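Local structure of probable mannosyltransferase KTR4 (Saccharomyces cerevisiae, 5A07) at residues 268-272 with 350-356. The protein is a probable mannosyltransferase of the GT-A class that binds guanosine-5'-diphosphate and a manganese ion. Residues are numbered along the deposited sequence; the frame is centred on the assembly and turned at random.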
# COMPACT_ATOMS: atom_id res chain seq x y z
N THR B 268 -9.75 14.31 -1.91
CA THR B 268 -10.12 13.12 -2.68
C THR B 268 -11.03 12.20 -1.91
O THR B 268 -11.63 11.26 -2.48
CB THR B 268 -8.89 12.32 -3.15
OG1 THR B 268 -8.20 11.77 -2.00
CG2 THR B 268 -7.97 13.16 -3.98
N ILE B 269 -11.06 12.36 -0.58
CA ILE B 269 -11.70 11.41 0.29
C ILE B 269 -12.56 12.09 1.34
O ILE B 269 -12.63 11.66 2.51
CB ILE B 269 -10.67 10.49 1.00
CG1 ILE B 269 -9.61 11.31 1.72
CG2 ILE B 269 -10.11 9.52 -0.04
CD1 ILE B 269 -8.62 10.48 2.59
N GLU B 270 -13.29 13.11 0.92
CA GLU B 270 -14.12 13.89 1.85
C GLU B 270 -14.97 13.05 2.78
O GLU B 270 -14.98 13.31 4.01
CB GLU B 270 -15.02 14.88 1.08
CG GLU B 270 -15.86 15.72 2.02
CD GLU B 270 -16.57 16.87 1.30
OE1 GLU B 270 -16.83 16.71 0.10
OE2 GLU B 270 -16.84 17.90 1.95
N THR B 271 -15.67 12.05 2.29
CA THR B 271 -16.53 11.22 3.12
C THR B 271 -16.11 9.78 3.33
O THR B 271 -16.86 8.99 3.84
CB THR B 271 -18.01 11.19 2.62
OG1 THR B 271 -18.11 10.52 1.33
CG2 THR B 271 -18.59 12.63 2.55
N LEU B 272 -14.88 9.42 3.03
CA LEU B 272 -14.49 8.02 3.19
C LEU B 272 -14.43 7.57 4.69
O LEU B 272 -14.93 6.53 5.06
CB LEU B 272 -13.16 7.76 2.47
CG LEU B 272 -12.54 6.38 2.72
CD1 LEU B 272 -13.42 5.26 2.24
CD2 LEU B 272 -11.19 6.39 1.96
N GLU B 350 -16.47 10.82 -5.36
CA GLU B 350 -15.28 11.42 -4.86
C GLU B 350 -14.13 10.77 -5.64
O GLU B 350 -14.36 10.30 -6.76
CB GLU B 350 -15.26 11.20 -3.35
CG GLU B 350 -16.42 11.93 -2.66
CD GLU B 350 -16.52 11.75 -1.13
OE1 GLU B 350 -15.53 11.33 -0.42
OE2 GLU B 350 -17.63 11.96 -0.64
N ARG B 351 -12.90 10.74 -5.12
CA ARG B 351 -11.80 10.14 -5.88
C ARG B 351 -11.07 9.20 -4.93
O ARG B 351 -9.85 9.31 -4.70
CB ARG B 351 -10.88 11.21 -6.53
CG ARG B 351 -10.21 10.69 -7.88
CD ARG B 351 -8.74 11.01 -7.97
NE ARG B 351 -8.09 10.37 -6.83
CZ ARG B 351 -6.85 10.63 -6.39
NH1 ARG B 351 -6.09 11.46 -7.03
NH2 ARG B 351 -6.36 9.99 -5.30
N TRP B 352 -11.80 8.28 -4.35
CA TRP B 352 -11.21 7.45 -3.33
C TRP B 352 -10.13 6.53 -3.95
O TRP B 352 -10.44 5.73 -4.83
CB TRP B 352 -12.28 6.58 -2.69
CG TRP B 352 -13.32 7.28 -1.87
CD1 TRP B 352 -13.33 8.56 -1.50
CD2 TRP B 352 -14.53 6.69 -1.36
NE1 TRP B 352 -14.43 8.82 -0.74
CE2 TRP B 352 -15.20 7.69 -0.67
CE3 TRP B 352 -15.11 5.42 -1.43
CZ2 TRP B 352 -16.43 7.47 -0.03
CZ3 TRP B 352 -16.36 5.21 -0.80
CH2 TRP B 352 -16.98 6.24 -0.11
N GLY B 353 -8.89 6.63 -3.47
CA GLY B 353 -7.80 5.77 -3.90
C GLY B 353 -7.81 4.40 -3.27
O GLY B 353 -8.34 4.20 -2.16
N ASP B 354 -7.23 3.44 -3.96
CA ASP B 354 -7.05 2.11 -3.38
C ASP B 354 -6.20 2.14 -2.07
O ASP B 354 -6.40 1.34 -1.19
CB ASP B 354 -6.53 1.10 -4.35
CG ASP B 354 -5.14 1.45 -4.89
OD1 ASP B 354 -5.01 2.29 -5.78
OD2 ASP B 354 -4.18 0.83 -4.41
N ALA B 355 -5.26 3.07 -2.01
CA ALA B 355 -4.34 3.17 -0.87
C ALA B 355 -5.06 3.50 0.47
O ALA B 355 -4.99 2.69 1.40
CB ALA B 355 -3.23 4.12 -1.19
N PRO B 356 -5.85 4.57 0.54
CA PRO B 356 -6.60 4.77 1.80
C PRO B 356 -7.60 3.70 2.14
O PRO B 356 -7.79 3.35 3.29
CB PRO B 356 -7.23 6.18 1.64
CG PRO B 356 -7.23 6.42 0.14
CD PRO B 356 -6.02 5.70 -0.39
O HOH W 1 -7.39 9.07 -2.42
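Backbone meets backbone at one bond, R351 N to T268 O (3.0 Å), which ties segment 268-272, the end of a loop running into helix 272-282, to the loop 350-353 that leads into helix 354-365. Around this single link, the pairing is consistent with a carboxylate bracing the start of a helix: E350 binds T271, the N-cap residue, whose own side chain makes no capping bond. The straight E350 side chain reaches across and uses both its oxygens on T271. OE1 takes the backbone N of T271 on its syn side in a nearly straight bond (2.8 Å, 174°), while OE2 receives the T271 hydroxyl OG1 at an unusually short and doubtful 2.5 Å. W352 NE1 also donates to E350 OE1 (2.8 Å), arriving from above the carboxylate plane; OE1 thus accepts two bonds, which hold the carboxylate in its rotation. The indole, so anchored, offers a face to L272, whose CB sits 3.8 Å from the centroid of the five-membered ring in a CH-pi contact. I269 CG2 comes at the same ring obliquely, at CD1, and L272 CD2 reaches P356 CB. At the other end, a T268 chi1 of 66° turns CG2 away from the carbonyl carbon and over one face of the R351 guanidinium, 3.7 Å from CZ. Water 1 donates to T268 OG1 and accepts from G353 N and, weakly, R351 NH2; OG1 also bonds S265 O, and R351 NH1 bonds Q198 O. The contact thus joins the loop after strand 256-262 to the start of helix 354-365, with L272 and W352 both packing on L341 of helix 332-344.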